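Local coordinates for Lpg2148(MvcA) (Legionella pneumophila subsp. pneumophila str. Philadelphia 1, PDB 6K11), which probably acts as a deamidase-related deubiquitinase through which Legionella pneumophila regulates the ubiquitin-conjugating enzyme UBE2N, at residues 10-15 against 21-26; 33-38 against 367-372; 41-46 against 54-59. One frame throughout, in Å; residues are numbered along the deposited sequence.

Interaction 1: 10-15 against 21-26; sequences KKLKSM and VMMTGV
No ring, amide or other flat group takes part where Met-15 meets Met-23; the place of faces and edges is taken by two thioether chains that run nearly perpendicular to each other. Met-15 offers two carbons to the other methionine. Its CB lies 3.7 Å from Met-23 SD, and its CE, folded back by a bent last torsion (chi3 61°), comes equally near that sulfur. The methyl of Met-23 settles beside the same two carbons, with CE 3.8 Å from Met-15 CB. Met-23 reaches them by a coiled chain, since chi2 (-69°) and chi3 (-64°) both bend it, and the doubled-back chain lays its sulfur and methyl against Met-15. Its CE also approaches Leu-12 CD1, 4.4 Å away, one helical turn before Met-15. The join is wholly apolar, with no hydrogen bond across it, and all three residues are buried. Leu-81 of helix 71-83 touches both Leu-12 and Met-23, while Thr-346 and Gln-347 of helix 336-351 lie against Met-15. Just beyond Met-23, Thr-24 OG1 accepts a nearly straight bond from Val-26 N at 3.2 Å. This ST turn, with Gly-25 at positive phi, ends the 3-10 segment, giving a helix-loop-helix connection in which the linker after helix 4-19 doubles back and plugs a methionine against the helix it has just left.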
loop_
_atom_site.group_PDB
_atom_site.type_symbol
_atom_site.label_atom_id
_atom_site.label_comp_id
_atom_site.label_asym_id
_atom_site.label_seq_id
_atom_site.Cartn_x
_atom_site.Cartn_y
_atom_site.Cartn_z
ATOM N N LYS A 10 0.619 -1.661 24.607
ATOM C CA LYS A 10 1.517 -0.722 25.269
ATOM C C LYS A 10 2.963 -0.976 24.863
ATOM O O LYS A 10 3.731 -0.033 24.628
ATOM C CB LYS A 10 1.349 -0.842 26.787
ATOM C CG LYS A 10 2.328 -0.048 27.618
ATOM C CD LYS A 10 1.886 -0.108 29.088
ATOM C CE LYS A 10 2.710 0.809 29.978
ATOM N NZ LYS A 10 2.423 0.508 31.418
ATOM N N LYS A 11 3.348 -2.241 24.773
ATOM C CA LYS A 11 4.734 -2.590 24.483
ATOM C C LYS A 11 5.064 -2.372 23.015
ATOM O O LYS A 11 6.141 -1.864 22.692
ATOM C CB LYS A 11 4.994 -4.043 24.891
ATOM C CG LYS A 11 6.261 -4.678 24.357
ATOM C CD LYS A 11 6.673 -5.863 25.252
ATOM C CE LYS A 11 8.129 -6.282 25.010
ATOM N NZ LYS A 11 8.899 -6.563 26.236
ATOM N N LEU A 12 4.153 -2.760 22.116
ATOM C CA LEU A 12 4.375 -2.510 20.700
ATOM C C LEU A 12 4.532 -1.013 20.443
ATOM O O LEU A 12 5.455 -0.578 19.726
ATOM C CB LEU A 12 3.222 -3.104 19.877
ATOM C CG LEU A 12 3.192 -2.647 18.408
ATOM C CD1 LEU A 12 4.354 -3.262 17.637
ATOM C CD2 LEU A 12 1.859 -2.944 17.715
ATOM N N LYS A 13 3.663 -0.202 21.053
ATOM C CA LYS A 13 3.744 1.240 20.852
ATOM C C LYS A 13 5.033 1.806 21.443
ATOM O O LYS A 13 5.743 2.582 20.788
ATOM C CB LYS A 13 2.516 1.933 21.453
ATOM C CG LYS A 13 2.646 3.452 21.502
ATOM C CD LYS A 13 1.308 4.125 21.732
ATOM C CE LYS A 13 1.449 5.641 21.690
ATOM N NZ LYS A 13 0.133 6.317 21.758
ATOM N N SER A 14 5.364 1.419 22.684
ATOM C CA SER A 14 6.558 1.965 23.320
ATOM C C SER A 14 7.822 1.590 22.544
ATOM O O SER A 14 8.710 2.431 22.331
ATOM C CB SER A 14 6.631 1.487 24.776
ATOM O OG SER A 14 7.792 2.002 25.402
ATOM N N MET A 15 7.901 0.346 22.083
ATOM C CA MET A 15 9.085 -0.135 21.370
ATOM C C MET A 15 9.223 0.514 19.996
ATOM O O MET A 15 10.334 0.863 19.572
ATOM C CB MET A 15 9.023 -1.664 21.214
ATOM C CG MET A 15 9.324 -2.491 22.507
ATOM S SD MET A 15 9.288 -4.288 22.207
ATOM C CE MET A 15 10.599 -4.436 20.998
ATOM N N VAL A 21 13.157 1.430 12.776
ATOM C CA VAL A 21 13.478 0.395 11.800
ATOM C C VAL A 21 13.954 -0.902 12.455
ATOM O O VAL A 21 13.834 -1.975 11.850
ATOM C CB VAL A 21 14.532 0.930 10.795
ATOM C CG1 VAL A 21 15.871 1.188 11.491
ATOM C CG2 VAL A 21 14.698 -0.015 9.608
ATOM N N MET A 22 14.488 -0.837 13.677
ATOM C CA MET A 22 14.992 -2.044 14.331
ATOM C C MET A 22 13.875 -3.048 14.612
ATOM O O MET A 22 14.161 -4.233 14.830
ATOM C CB MET A 22 15.705 -1.697 15.650
ATOM C CG MET A 22 16.930 -0.794 15.530
ATOM S SD MET A 22 17.712 -0.379 17.078
ATOM C CE MET A 22 18.755 -1.871 17.362
ATOM N N MET A 23 12.609 -2.609 14.607
ATOM C CA MET A 23 11.505 -3.497 14.963
ATOM C C MET A 23 11.297 -4.645 13.977
ATOM O O MET A 23 10.628 -5.619 14.337
ATOM C CB MET A 23 10.214 -2.689 15.112
ATOM C CG MET A 23 10.300 -1.647 16.226
ATOM S SD MET A 23 10.365 -2.486 17.835
ATOM C CE MET A 23 8.727 -3.230 17.736
ATOM N N THR A 24 11.833 -4.560 12.748
ATOM C CA THR A 24 11.756 -5.689 11.815
ATOM C C THR A 24 12.509 -6.918 12.313
ATOM O O THR A 24 12.188 -8.041 11.905
ATOM C CB THR A 24 12.338 -5.313 10.445
ATOM O OG1 THR A 24 13.762 -5.140 10.581
ATOM C CG2 THR A 24 11.715 -4.036 9.921
ATOM N N GLY A 25 13.509 -6.733 13.174
ATOM C CA GLY A 25 14.339 -7.827 13.641
ATOM C C GLY A 25 15.392 -8.313 12.664
ATOM O O GLY A 25 16.074 -9.296 12.958
ATOM N N VAL A 26 15.568 -7.659 11.527
ATOM C CA VAL A 26 16.538 -8.133 10.528
ATOM C C VAL A 26 17.936 -7.682 10.943
ATOM O O VAL A 26 18.134 -6.487 11.207
ATOM C CB VAL A 26 16.182 -7.604 9.143
ATOM C CG1 VAL A 26 17.239 -8.006 8.103
ATOM C CG2 VAL A 26 14.819 -8.108 8.718
#

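Interaction 2: 33-38 against 367-372; sequences QMQAER and NRAKLA
Gln-35 leaves helix 28-39 with its CB directed at helix 358-381 and meets Ala-369 at the far end of its side chain. CB and CG remain more than 6 Å from the alanine methyl, and the first torsion (chi1 -72°) sets CG beside the backbone N. From there the chain runs extended (chi2 166°) and carries CD toward the other helix. Of the two amide atoms it is OE1 that arrives nearer, 4.3 Å from Ala-369 CB and 4.2 Å from Ala-369 O. The approach of the two oxygens is no hydrogen bond, and the glutamine touches Ala-369 by van der Waals contact alone. Its flanks are covered by Val-60 and Met-64 of helix 49-64 and by Met-373. This is helix-helix packing through small residues within an all-helical part of the fold: with only methyls at Ala-369 and Ala-372, the backbones can draw together until the CA atoms of Gln-33 and Ala-372 stand 5.8 Å apart. There Ala-372 CB rests 4.3 Å from Gln-33 N. At the more exposed margin the Gln-33 amide turns to a water instead, NE2 donating to it at 2.9 Å. The same water donates to Ala-372 O at 3.0 Å, giving this carbonyl a polar link to helix 28-39. One turn further along helix 28-39, Glu-37 OE2 is hydrogen-bonded to His-376 NE2.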
loop_
_atom_site.group_PDB
_atom_site.type_symbol
_atom_site.label_atom_id
_atom_site.label_comp_id
_atom_site.label_asym_id
_atom_site.label_seq_id
_atom_site.Cartn_x
_atom_site.Cartn_y
_atom_site.Cartn_z
ATOM N N GLN A 33 23.404 -6.110 3.091
ATOM C CA GLN A 33 23.676 -6.944 1.919
ATOM C C GLN A 33 22.481 -6.982 0.971
ATOM O O GLN A 33 22.650 -6.961 -0.255
ATOM C CB GLN A 33 24.067 -8.367 2.357
ATOM C CG GLN A 33 25.428 -8.405 3.040
ATOM C CD GLN A 33 26.099 -9.785 2.952
ATOM O OE1 GLN A 33 25.457 -10.786 2.640
ATOM N NE2 GLN A 33 27.395 -9.828 3.229
ATOM N N MET A 34 21.259 -7.047 1.506
ATOM C CA MET A 34 20.118 -7.119 0.594
ATOM C C MET A 34 19.897 -5.785 -0.126
ATOM O O MET A 34 19.459 -5.778 -1.286
ATOM C CB MET A 34 18.856 -7.564 1.342
ATOM C CG MET A 34 18.872 -9.050 1.828
ATOM S SD MET A 34 19.459 -10.305 0.611
ATOM C CE MET A 34 18.143 -10.298 -0.596
ATOM N N GLN A 35 20.219 -4.658 0.529
ATOM C CA GLN A 35 20.187 -3.354 -0.142
ATOM C C GLN A 35 21.190 -3.307 -1.295
ATOM O O GLN A 35 20.866 -2.852 -2.397
ATOM C CB GLN A 35 20.472 -2.228 0.862
ATOM C CG GLN A 35 19.320 -1.965 1.858
ATOM C CD GLN A 35 19.709 -1.095 3.062
ATOM O OE1 GLN A 35 20.876 -1.039 3.481
ATOM N NE2 GLN A 35 18.715 -0.399 3.619
ATOM N N ALA A 36 22.422 -3.770 -1.053
ATOM C CA ALA A 36 23.419 -3.849 -2.126
ATOM C C ALA A 36 22.903 -4.660 -3.311
ATOM O O ALA A 36 22.966 -4.209 -4.465
ATOM C CB ALA A 36 24.719 -4.450 -1.588
ATOM N N GLU A 37 22.375 -5.860 -3.046
ATOM C CA GLU A 37 21.948 -6.732 -4.141
ATOM C C GLU A 37 20.776 -6.131 -4.912
ATOM O O GLU A 37 20.686 -6.302 -6.135
ATOM C CB GLU A 37 21.631 -8.134 -3.594
ATOM C CG GLU A 37 22.915 -8.866 -3.099
ATOM C CD GLU A 37 22.660 -10.178 -2.354
ATOM O OE1 GLU A 37 21.593 -10.798 -2.552
ATOM O OE2 GLU A 37 23.544 -10.584 -1.564
ATOM N N ARG A 38 19.908 -5.374 -4.235
ATOM C CA ARG A 38 18.835 -4.676 -4.938
ATOM C C ARG A 38 19.376 -3.546 -5.817
ATOM O O ARG A 38 18.750 -3.201 -6.824
ATOM C CB ARG A 38 17.811 -4.138 -3.934
ATOM C CG ARG A 38 16.589 -3.509 -4.586
ATOM C CD ARG A 38 15.591 -2.921 -3.582
ATOM N NE ARG A 38 15.565 -3.647 -2.313
ATOM C CZ ARG A 38 15.796 -3.102 -1.116
ATOM N NH1 ARG A 38 15.745 -3.859 -0.026
ATOM N NH2 ARG A 38 16.078 -1.806 -1.002
ATOM N N ASN A 367 24.478 2.479 10.858
ATOM C CA ASN A 367 25.877 2.530 10.438
ATOM C C ASN A 367 26.368 1.150 10.004
ATOM O O ASN A 367 27.131 1.031 9.036
ATOM C CB ASN A 367 26.753 3.097 11.562
ATOM C CG ASN A 367 26.451 4.581 11.851
ATOM O OD1 ASN A 367 25.745 5.236 11.094
ATOM N ND2 ASN A 367 26.975 5.095 12.950
ATOM N N ARG A 368 25.913 0.091 10.683
ATOM C CA ARG A 368 26.325 -1.256 10.305
ATOM C C ARG A 368 25.665 -1.700 9.007
ATOM O O ARG A 368 26.285 -2.422 8.225
ATOM C CB ARG A 368 26.021 -2.250 11.438
ATOM C CG ARG A 368 26.869 -2.017 12.690
ATOM C CD ARG A 368 26.241 -2.621 13.955
ATOM N NE ARG A 368 25.999 -4.058 13.843
ATOM C CZ ARG A 368 25.558 -4.810 14.847
ATOM N NH1 ARG A 368 25.315 -4.253 16.031
ATOM N NH2 ARG A 368 25.355 -6.109 14.670
ATOM N N ALA A 369 24.425 -1.269 8.739
ATOM C CA ALA A 369 23.794 -1.600 7.461
ATOM C C ALA A 369 24.497 -0.900 6.304
ATOM O O ALA A 369 24.669 -1.481 5.224
ATOM C CB ALA A 369 22.305 -1.228 7.484
ATOM N N LYS A 370 24.912 0.351 6.511
ATOM C CA LYS A 370 25.631 1.077 5.458
ATOM C C LYS A 370 26.982 0.428 5.160
ATOM O O LYS A 370 27.356 0.247 3.995
ATOM C CB LYS A 370 25.812 2.539 5.876
ATOM C CG LYS A 370 26.597 3.404 4.858
ATOM C CD LYS A 370 26.510 4.890 5.239
ATOM C CE LYS A 370 26.897 5.801 4.070
ATOM N NZ LYS A 370 26.731 7.258 4.393
ATOM N N LEU A 371 27.736 0.089 6.204
ATOM C CA LEU A 371 29.004 -0.601 6.005
ATOM C C LEU A 371 28.805 -1.914 5.252
ATOM O O LEU A 371 29.536 -2.215 4.299
ATOM C CB LEU A 371 29.666 -0.841 7.356
ATOM C CG LEU A 371 30.944 -1.664 7.248
ATOM C CD1 LEU A 371 32.024 -0.830 6.551
ATOM C CD2 LEU A 371 31.401 -2.150 8.610
ATOM N N ALA A 372 27.818 -2.713 5.666
ATOM C CA ALA A 372 27.571 -3.989 4.996
ATOM C C ALA A 372 27.182 -3.780 3.538
ATOM O O ALA A 372 27.637 -4.515 2.643
ATOM C CB ALA A 372 26.484 -4.770 5.736
HETATM O O HOH W 1 28.695 -7.201 3.475
#

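Interaction 3: 41-46 against 54-59; sequences PSINKT and AKEVSK
Two successive bends fold Glu-56 back toward Ser-42 and Ile-43: chi1 of -70° places CG beside the backbone N, and chi2 of -65° then turns the carboxylate aside instead of letting the chain run straight out from helix 49-64. The bend leaves two different surfaces for the two partners. The aliphatic part, CG, lies 4.1 Å from Ile-43 CG1, and the two chains lie alongside, pointing opposite ways. The carboxylate lies beside Ser-42 in a plain contact, the serine CB 3.4 Å from Glu-56 OE2 and 4.0 Å from Glu-56 CD. The serine therefore presents its CB rather than its hydroxyl, and no hydrogen bond crosses the contact. The other carboxylate oxygen, Glu-56 OE1, has a weak hydrogen bond with Ser-39 OG, so one oxygen looks to the end of helix 28-39 and the other to Ser-42 in the linker. After Ile-43 the linker closes on itself in an Asx turn. Asn-44 OD1 accepts from Thr-46 N at 3.0 Å, in the carbonyl plane, and from Thr-46 OG1 at 2.8 Å, this second donor tilted 25° from that plane; two bonds thus grip one oxygen. Asn-44 N is in turn hydrogen-bonded to Gln-52 OE1, tying the turn to the first part of the next helix. Segment 41-46, part of the linker between helices 28-39 and 49-64, packs on the side of helix 49-64, with Ile-43 inserted among Leu-49, Gln-52 and Ile-53 and touching Leu-381 near the end of helix 358-381, which also packs against Val-57.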
loop_
_atom_site.group_PDB
_atom_site.type_symbol
_atom_site.label_atom_id
_atom_site.label_comp_id
_atom_site.label_asym_id
_atom_site.label_seq_id
_atom_site.Cartn_x
_atom_site.Cartn_y
_atom_site.Cartn_z
ATOM N N PRO A 41 21.516 -4.155 -10.155
ATOM C CA PRO A 41 21.006 -3.960 -11.524
ATOM C C PRO A 41 21.022 -2.512 -11.991
ATOM O O PRO A 41 20.869 -2.266 -13.196
ATOM C CB PRO A 41 19.570 -4.497 -11.446
ATOM C CG PRO A 41 19.573 -5.420 -10.264
ATOM C CD PRO A 41 20.489 -4.761 -9.285
ATOM N N SER A 42 21.198 -1.550 -11.089
ATOM C CA SER A 42 21.232 -0.138 -11.444
ATOM C C SER A 42 22.637 0.376 -11.737
ATOM O O SER A 42 22.786 1.536 -12.136
ATOM C CB SER A 42 20.608 0.704 -10.329
ATOM O OG SER A 42 19.225 0.435 -10.205
ATOM N N ILE A 43 23.665 -0.446 -11.562
ATOM C CA ILE A 43 25.038 -0.025 -11.792
ATOM C C ILE A 43 25.450 -0.475 -13.189
ATOM O O ILE A 43 25.450 -1.674 -13.495
ATOM C CB ILE A 43 25.978 -0.580 -10.713
ATOM C CG1 ILE A 43 25.512 -0.075 -9.336
ATOM C CG2 ILE A 43 27.427 -0.197 -11.015
ATOM C CD1 ILE A 43 26.506 -0.250 -8.230
ATOM N N ASN A 44 25.761 0.494 -14.045
ATOM C CA ASN A 44 26.281 0.212 -15.377
ATOM C C ASN A 44 27.745 -0.196 -15.248
ATOM O O ASN A 44 28.586 0.607 -14.830
ATOM C CB ASN A 44 26.116 1.439 -16.272
ATOM C CG ASN A 44 26.434 1.150 -17.728
ATOM O OD1 ASN A 44 27.502 0.627 -18.048
ATOM N ND2 ASN A 44 25.506 1.502 -18.621
ATOM N N LYS A 45 28.050 -1.448 -15.598
ATOM C CA LYS A 45 29.380 -1.980 -15.321
ATOM C C LYS A 45 30.431 -1.563 -16.343
ATOM O O LYS A 45 31.620 -1.815 -16.116
ATOM C CB LYS A 45 29.312 -3.505 -15.208
ATOM C CG LYS A 45 28.358 -3.953 -14.108
ATOM C CD LYS A 45 27.426 -5.039 -14.582
ATOM C CE LYS A 45 27.719 -6.332 -13.847
ATOM N NZ LYS A 45 26.737 -7.397 -14.196
ATOM N N THR A 46 30.040 -0.908 -17.434
ATOM C CA THR A 46 30.999 -0.275 -18.333
ATOM C C THR A 46 31.334 1.153 -17.919
ATOM O O THR A 46 32.114 1.817 -18.610
ATOM C CB THR A 46 30.469 -0.272 -19.775
ATOM O OG1 THR A 46 29.558 0.822 -19.940
ATOM C CG2 THR A 46 29.756 -1.576 -20.103
ATOM N N ALA A 54 29.028 4.825 -4.762
ATOM C CA ALA A 54 28.788 5.937 -3.843
ATOM C C ALA A 54 27.386 6.502 -4.027
ATOM O O ALA A 54 26.704 6.837 -3.047
ATOM C CB ALA A 54 29.840 7.027 -4.048
ATOM N N LYS A 55 26.931 6.578 -5.279
ATOM C CA LYS A 55 25.597 7.077 -5.587
ATOM C C LYS A 55 24.515 6.169 -5.012
ATOM O O LYS A 55 23.556 6.641 -4.383
ATOM C CB LYS A 55 25.441 7.206 -7.106
ATOM C CG LYS A 55 24.063 7.672 -7.574
ATOM C CD LYS A 55 23.839 7.354 -9.048
ATOM C CE LYS A 55 22.526 7.946 -9.552
ATOM N NZ LYS A 55 22.284 7.648 -10.998
ATOM N N GLU A 56 24.649 4.856 -5.221
ATOM C CA GLU A 56 23.619 3.939 -4.744
ATOM C C GLU A 56 23.586 3.889 -3.224
ATOM O O GLU A 56 22.509 3.783 -2.625
ATOM C CB GLU A 56 23.842 2.541 -5.318
ATOM C CG GLU A 56 23.580 2.444 -6.805
ATOM C CD GLU A 56 22.127 2.701 -7.154
ATOM O OE1 GLU A 56 21.246 2.447 -6.302
ATOM O OE2 GLU A 56 21.863 3.149 -8.287
ATOM N N VAL A 57 24.749 3.961 -2.583
ATOM C CA VAL A 57 24.785 3.933 -1.124
ATOM C C VAL A 57 24.112 5.181 -0.559
ATOM O O VAL A 57 23.310 5.106 0.381
ATOM C CB VAL A 57 26.232 3.775 -0.626
ATOM C CG1 VAL A 57 26.306 3.961 0.878
ATOM C CG2 VAL A 57 26.782 2.378 -1.030
ATOM N N SER A 58 24.418 6.346 -1.138
ATOM C CA SER A 58 23.796 7.590 -0.688
ATOM C C SER A 58 22.277 7.528 -0.814
ATOM O O SER A 58 21.547 7.910 0.113
ATOM C CB SER A 58 24.355 8.772 -1.488
ATOM O OG SER A 58 23.584 9.952 -1.258
ATOM N N LYS A 59 21.783 7.046 -1.957
ATOM C CA LYS A 59 20.342 6.981 -2.187
ATOM C C LYS A 59 19.642 6.157 -1.107
ATOM O O LYS A 59 18.645 6.595 -0.519
ATOM C CB LYS A 59 20.076 6.406 -3.578
ATOM C CG LYS A 59 18.617 6.061 -3.871
ATOM C CD LYS A 59 18.446 5.704 -5.349
ATOM C CE LYS A 59 17.305 4.716 -5.574
ATOM N NZ LYS A 59 17.364 4.124 -6.946
#

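The three contacts follow the N-terminal helices in order. Interaction 1 folds the linker after helix 4-19 onto that helix, interaction 2 sets helix 28-39 against the C-terminal helix 358-381, and interaction 3 lays the next linker along helix 49-64. Centres of interactions 1 and 2 are about 21 Å apart, those of 1 and 3 about 31 Å. Interactions 2 and 3 lie closer, about 13 Å between centres, and touch where Lys-370 CE meets Val-57 CG1 at 3.7 Å. In sequence, both segments of interaction 3 fall between those of interaction 2, which sets an early helix against the C-terminal helix, so residues over 300 apart in sequence share one helical region.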